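Local coordinates for angiopoietin-related protein 3 (Homo sapiens, PDB 6EUA) that raises plasma triglycerides by inhibiting lipoprotein lipase, and mediates endothelial cell adhesion through the fibrinogen-like domain described here, at residues A[108-113]-A[133-138]; A[122-127]-A[145-150]. One frame throughout, in Å; residues are numbered along the deposited sequence.

Contact 1: residues A[108-113]-A[133-138]; sequences NKHYIE and TGNVPN
Where strand 127-134 of the fibrinogen C-terminal domain runs out beside the start of strand 109-118, the backbone pairing of a hairpin passes over into a mixture of main-chain and side-chain bonds. Thr133 opens the second segment with its carbonyl, which takes the N-H of Glu113 almost straight on (N to O 2.8 Å, 176° at the hydrogen). Its OG1 comes to the edge of the Tyr111 ring. Gly134 faces Ile112 as a non-hydrogen-bonded antiparallel pair, their CA atoms 3.9 Å apart. Gly134 CA lies over one face of the phenol, 3.9 Å from the centroid of the Tyr111 ring, in a CH-pi contact; a CB on Gly134 would clash with Tyr111 O and Ile112 CA. Tyr111 CG sits in the crowded position between backbone N and carbonyl carbon (chi1 79°), which puts the ring beside Gly134 and Asn135. Asn135 then grips the Tyr111 backbone twice: OD1 accepts from Tyr111 N at 2.9 Å, while Asn135 N gives a more bent bond to Tyr111 O at 3.1 Å. The Asn135 amide plane stands 71° from the Tyr111 ring plane, and Asn135 ND2 closes to 3.3 Å from Tyr111 CD2. An alanine at Tyr111 would lose the ring against Gly134 and Asn135 and would probably loosen the packing at this end of the hairpin. Val136 turns its CB toward the first strand, meeting His110 CB at 3.6 Å, and its CG1 lies near Ile112 CG2. Beyond Pro137, Asn138 sets CB 3.7 Å from Ile112 CD1; its OD1 is hydrogen-bonded to Tyr114 OH and its ND2 to Ile140 O. An asparagine amide thus stands in for a main-chain partner as the strand ends, with aromatic and aliphatic groups packed around the polar bonds.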
loop_
_atom_site.group_PDB
_atom_site.type_symbol
_atom_site.label_atom_id
_atom_site.label_comp_id
_atom_site.label_asym_id
_atom_site.label_seq_id
_atom_site.Cartn_x
_atom_site.Cartn_y
_atom_site.Cartn_z
ATOM N N ASN A 108 6.366 22.215 -5.649
ATOM C CA ASN A 108 7.819 22.231 -5.590
ATOM C C ASN A 108 8.299 21.410 -4.400
ATOM O O ASN A 108 7.666 21.388 -3.341
ATOM C CB ASN A 108 8.356 23.655 -5.472
ATOM C CG ASN A 108 7.977 24.531 -6.642
ATOM O OD1 ASN A 108 7.003 24.274 -7.354
ATOM N ND2 ASN A 108 8.753 25.588 -6.846
ATOM N N LYS A 109 9.434 20.742 -4.577
ATOM C CA LYS A 109 10.005 19.871 -3.560
ATOM C C LYS A 109 11.211 20.536 -2.913
ATOM O O LYS A 109 12.122 20.993 -3.610
ATOM C CB LYS A 109 10.411 18.526 -4.160
ATOM C CG LYS A 109 9.244 17.703 -4.664
ATOM C CD LYS A 109 9.635 16.243 -4.851
ATOM C CE LYS A 109 10.349 16.019 -6.188
ATOM N NZ LYS A 109 11.805 16.365 -6.151
ATOM N N HIS A 110 11.214 20.571 -1.586
ATOM C CA HIS A 110 12.342 21.035 -0.789
ATOM C C HIS A 110 12.808 19.907 0.122
ATOM O O HIS A 110 11.994 19.121 0.610
ATOM C CB HIS A 110 11.956 22.253 0.058
ATOM C CG HIS A 110 11.398 23.389 -0.738
ATOM N ND1 HIS A 110 10.043 23.602 -0.886
ATOM C CD2 HIS A 110 12.011 24.378 -1.431
ATOM C CE1 HIS A 110 9.847 24.675 -1.633
ATOM N NE2 HIS A 110 11.025 25.164 -1.976
ATOM N N TYR A 111 14.115 19.830 0.362
ATOM C CA TYR A 111 14.661 18.864 1.306
ATOM C C TYR A 111 15.730 19.528 2.158
ATOM O O TYR A 111 16.342 20.527 1.764
ATOM C CB TYR A 111 15.262 17.637 0.602
ATOM C CG TYR A 111 16.640 17.900 0.031
ATOM C CD1 TYR A 111 17.790 17.508 0.712
ATOM C CD2 TYR A 111 16.791 18.563 -1.183
ATOM C CE1 TYR A 111 19.050 17.763 0.191
ATOM C CE2 TYR A 111 18.047 18.823 -1.706
ATOM C CZ TYR A 111 19.171 18.420 -1.014
ATOM O OH TYR A 111 20.422 18.672 -1.527
ATOM N N ILE A 112 15.958 18.946 3.331
ATOM C CA ILE A 112 17.080 19.339 4.171
ATOM C C ILE A 112 17.504 18.130 4.988
ATOM O O ILE A 112 16.671 17.331 5.428
ATOM C CB ILE A 112 16.729 20.565 5.049
ATOM C CG1 ILE A 112 17.885 20.919 5.988
ATOM C CG2 ILE A 112 15.416 20.374 5.779
ATOM C CD1 ILE A 112 17.693 22.269 6.701
ATOM N N GLU A 113 18.813 17.977 5.150
ATOM C CA GLU A 113 19.372 16.871 5.907
ATOM C C GLU A 113 20.112 17.410 7.121
ATOM O O GLU A 113 20.713 18.490 7.073
ATOM C CB GLU A 113 20.294 16.015 5.038
ATOM C CG GLU A 113 19.554 15.313 3.918
ATOM C CD GLU A 113 20.345 14.183 3.288
ATOM O OE1 GLU A 113 21.440 13.862 3.802
ATOM O OE2 GLU A 113 19.876 13.625 2.271
ATOM N N THR A 133 23.069 19.520 4.550
ATOM C CA THR A 133 22.755 19.990 3.205
ATOM C C THR A 133 21.260 20.267 3.095
ATOM O O THR A 133 20.474 19.946 3.992
ATOM C CB THR A 133 23.175 18.976 2.120
ATOM O OG1 THR A 133 22.378 17.786 2.230
ATOM C CG2 THR A 133 24.642 18.609 2.245
ATOM N N GLY A 134 20.878 20.858 1.976
ATOM C CA GLY A 134 19.487 21.081 1.634
ATOM C C GLY A 134 19.336 22.220 0.649
ATOM O O GLY A 134 20.235 23.033 0.440
ATOM N N ASN A 135 18.158 22.282 0.024
ATOM C CA ASN A 135 17.809 23.392 -0.863
ATOM C C ASN A 135 16.741 24.294 -0.256
ATOM O O ASN A 135 16.142 25.110 -0.967
ATOM C CB ASN A 135 17.357 22.880 -2.235
ATOM C CG ASN A 135 16.182 21.914 -2.156
ATOM O OD1 ASN A 135 15.394 21.941 -1.208
ATOM N ND2 ASN A 135 16.062 21.052 -3.162
ATOM N N VAL A 136 16.475 24.143 1.035
ATOM C CA VAL A 136 15.540 24.986 1.773
ATOM C C VAL A 136 16.223 25.343 3.090
ATOM O O VAL A 136 16.849 24.478 3.723
ATOM C CB VAL A 136 14.180 24.284 1.965
ATOM C CG1 VAL A 136 14.247 23.169 3.018
ATOM C CG2 VAL A 136 13.093 25.286 2.307
ATOM N N PRO A 137 16.182 26.601 3.514
ATOM C CA PRO A 137 16.865 26.973 4.756
ATOM C C PRO A 137 16.267 26.248 5.953
ATOM O O PRO A 137 15.123 25.789 5.935
ATOM C CB PRO A 137 16.652 28.488 4.851
ATOM C CG PRO A 137 16.225 28.921 3.481
ATOM C CD PRO A 137 15.516 27.748 2.878
ATOM N N ASN A 138 17.081 26.134 6.998
ATOM C CA ASN A 138 16.671 25.452 8.212
ATOM C C ASN A 138 15.712 26.315 9.023
ATOM O O ASN A 138 15.877 27.534 9.112
ATOM C CB ASN A 138 17.897 25.104 9.053
ATOM C CG ASN A 138 17.538 24.374 10.330
ATOM O OD1 ASN A 138 16.647 23.530 10.349
ATOM N ND2 ASN A 138 18.221 24.710 11.407
#

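Contact 2: residues A[122-127]-A[145-150]; sequences ETNYTL and DLVFST
At the turn end of the hairpin of strands 109-118 and 127-134 in the fibrinogen C-terminal domain, a single antiparallel bridge joins the first residue of strand 127-134 to the segment that carries the short strand 147-149. Leu127 and Leu146 form the hydrogen-bonded pair: Leu127 N reaches Leu146 O at 2.8 Å, and Leu146 N returns a bond of the same length to Leu127 O, both in the carbonyl plane. The turn itself reaches strand 147-149 through a third bond, from Phe148 N to Asn124 O, weak at 3.3 Å.

The methyl CG2 of Thr126 crosses obliquely to Asp145 and comes 3.6 Å from Asp145 CB. Thr126 CA also offers a C-H to Leu146 O. The hydroxyl points back into its own turn, where Thr126 OG1 donates a very short bond of 2.5 Å to Thr123 O, on a lone pair. Thr126 N in turn donates to Thr123 OG1, nearly straight at 177°, so Thr126 gives both bonds that brace the turn. Asn124, which carries an N-linked glycan in the natural protein, absent from this model, directs its CB toward the partner segment and touches Val147 CG1 at 3.8 Å. Positive phi at both Asn124 and Tyr125 folds the chain back before Thr126.

Phe148 brings CB to 3.5 Å from Asn124 O, but its ring leads away to meet Trp170 edge-to-face. Tyr125 likewise runs away from residues 145-150, its hydroxyl hydrogen-bonded to Glu85 and Lys70. Thr123 and Thr126 thus form an ST motif beside an isolated beta bridge, next to the two-stranded sheet of 147-149 and 169-171.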
loop_
_atom_site.group_PDB
_atom_site.type_symbol
_atom_site.label_atom_id
_atom_site.label_comp_id
_atom_site.label_asym_id
_atom_site.label_seq_id
_atom_site.Cartn_x
_atom_site.Cartn_y
_atom_site.Cartn_z
ATOM N N GLU A 122 13.496 8.780 28.956
ATOM C CA GLU A 122 13.861 9.459 30.200
ATOM C C GLU A 122 14.266 10.913 29.963
ATOM O O GLU A 122 14.051 11.764 30.836
ATOM C CB GLU A 122 14.992 8.710 30.897
ATOM C CG GLU A 122 14.541 7.507 31.700
ATOM C CD GLU A 122 15.676 6.539 31.968
ATOM O OE1 GLU A 122 16.083 5.831 31.019
ATOM O OE2 GLU A 122 16.165 6.491 33.119
ATOM N N THR A 123 14.869 11.213 28.812
ATOM C CA THR A 123 15.159 12.588 28.421
ATOM C C THR A 123 13.992 13.247 27.690
ATOM O O THR A 123 14.170 14.330 27.116
ATOM C CB THR A 123 16.406 12.647 27.528
ATOM O OG1 THR A 123 16.122 12.034 26.261
ATOM C CG2 THR A 123 17.598 11.948 28.181
ATOM N N ASN A 124 12.808 12.631 27.710
ATOM C CA ASN A 124 11.692 13.053 26.863
ATOM C C ASN A 124 12.124 13.092 25.397
ATOM O O ASN A 124 11.776 14.010 24.649
ATOM C CB ASN A 124 11.121 14.407 27.300
ATOM C CG ASN A 124 10.351 14.325 28.605
ATOM O OD1 ASN A 124 9.601 13.373 28.846
ATOM N ND2 ASN A 124 10.540 15.326 29.461
ATOM N N TYR A 125 12.929 12.099 25.001
ATOM C CA TYR A 125 13.334 11.904 23.606
ATOM C C TYR A 125 14.018 13.150 23.037
ATOM O O TYR A 125 13.661 13.652 21.968
ATOM C CB TYR A 125 12.130 11.481 22.755
ATOM C CG TYR A 125 11.546 10.152 23.186
ATOM C CD1 TYR A 125 12.258 8.978 22.998
ATOM C CD2 TYR A 125 10.297 10.071 23.795
ATOM C CE1 TYR A 125 11.746 7.764 23.384
ATOM C CE2 TYR A 125 9.770 8.848 24.191
ATOM C CZ TYR A 125 10.503 7.695 23.981
ATOM O OH TYR A 125 10.016 6.455 24.355
ATOM N N THR A 126 15.020 13.644 23.764
ATOM C CA THR A 126 15.658 14.904 23.398
ATOM C C THR A 126 16.432 14.766 22.093
ATOM O O THR A 126 17.230 13.840 21.921
ATOM C CB THR A 126 16.577 15.366 24.517
ATOM O OG1 THR A 126 15.789 15.572 25.694
ATOM C CG2 THR A 126 17.251 16.669 24.139
ATOM N N LEU A 127 16.194 15.700 21.176
ATOM C CA LEU A 127 16.763 15.679 19.838
ATOM C C LEU A 127 17.819 16.766 19.698
ATOM O O LEU A 127 17.600 17.906 20.111
ATOM C CB LEU A 127 15.669 15.889 18.796
ATOM C CG LEU A 127 16.085 15.771 17.338
ATOM C CD1 LEU A 127 16.276 14.294 17.026
ATOM C CD2 LEU A 127 15.013 16.378 16.448
ATOM N N ASP A 145 19.471 21.210 22.617
ATOM C CA ASP A 145 18.681 20.077 23.094
ATOM C C ASP A 145 17.199 20.393 22.913
ATOM O O ASP A 145 16.666 21.294 23.568
ATOM C CB ASP A 145 19.002 19.783 24.559
ATOM C CG ASP A 145 20.410 19.243 24.754
ATOM O OD1 ASP A 145 21.007 19.484 25.825
ATOM O OD2 ASP A 145 20.920 18.578 23.829
ATOM N N LEU A 146 16.530 19.656 22.028
ATOM C CA LEU A 146 15.117 19.878 21.735
ATOM C C LEU A 146 14.268 18.810 22.412
ATOM O O LEU A 146 14.421 17.620 22.125
ATOM C CB LEU A 146 14.866 19.867 20.231
ATOM C CG LEU A 146 15.785 20.788 19.440
ATOM C CD1 LEU A 146 15.735 20.408 17.985
ATOM C CD2 LEU A 146 15.364 22.227 19.661
ATOM N N VAL A 147 13.342 19.242 23.259
ATOM C CA VAL A 147 12.518 18.349 24.067
ATOM C C VAL A 147 11.179 18.132 23.371
ATOM O O VAL A 147 10.538 19.093 22.924
ATOM C CB VAL A 147 12.307 18.931 25.474
ATOM C CG1 VAL A 147 11.342 18.067 26.261
ATOM C CG2 VAL A 147 13.632 19.066 26.185
ATOM N N PHE A 148 10.748 16.874 23.290
ATOM C CA PHE A 148 9.457 16.547 22.700
ATOM C C PHE A 148 8.322 16.811 23.680
ATOM O O PHE A 148 8.435 16.524 24.874
ATOM C CB PHE A 148 9.422 15.083 22.279
ATOM C CG PHE A 148 8.462 14.792 21.165
ATOM C CD1 PHE A 148 8.857 14.947 19.836
ATOM C CD2 PHE A 148 7.175 14.346 21.436
ATOM C CE1 PHE A 148 7.984 14.660 18.793
ATOM C CE2 PHE A 148 6.291 14.060 20.393
ATOM C CZ PHE A 148 6.700 14.205 19.070
ATOM N N SER A 149 7.215 17.335 23.160
ATOM C CA SER A 149 6.036 17.605 23.968
ATOM C C SER A 149 4.781 17.324 23.155
ATOM O O SER A 149 4.765 17.503 21.933
ATOM C CB SER A 149 6.026 19.056 24.462
ATOM O OG SER A 149 7.080 19.264 25.386
ATOM N N THR A 150 3.725 16.898 23.851
ATOM C CA THR A 150 2.396 16.700 23.278
ATOM C C THR A 150 1.384 17.561 24.040
ATOM O O THR A 150 1.729 18.245 25.004
ATOM C CB THR A 150 2.005 15.220 23.311
ATOM O OG1 THR A 150 2.104 14.733 24.655
ATOM C CG2 THR A 150 2.924 14.408 22.405
#

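Contacts 1 and 2 bracket strand 127-134: residues 122-127 lead into it and residues 133-138 carry the chain out of it. Along the sequence the four segments alternate, 108-113, 122-127, 133-138 and 145-150, so the two connections cross. Their centres lie 24 Å apart and their nearest atoms about 8 Å, without touching. Contact 1 belongs to the pairing of 109-118 with 127-134 in the large antiparallel sheet, whereas contact 2 reaches the small sheet of 147-149 and 169-171. The two contacts thus lie near opposite ends of one hairpin in the fibrinogen C-terminal domain: contact 1 closes the strands on each other, contact 2 joins the turn end to the chain that follows.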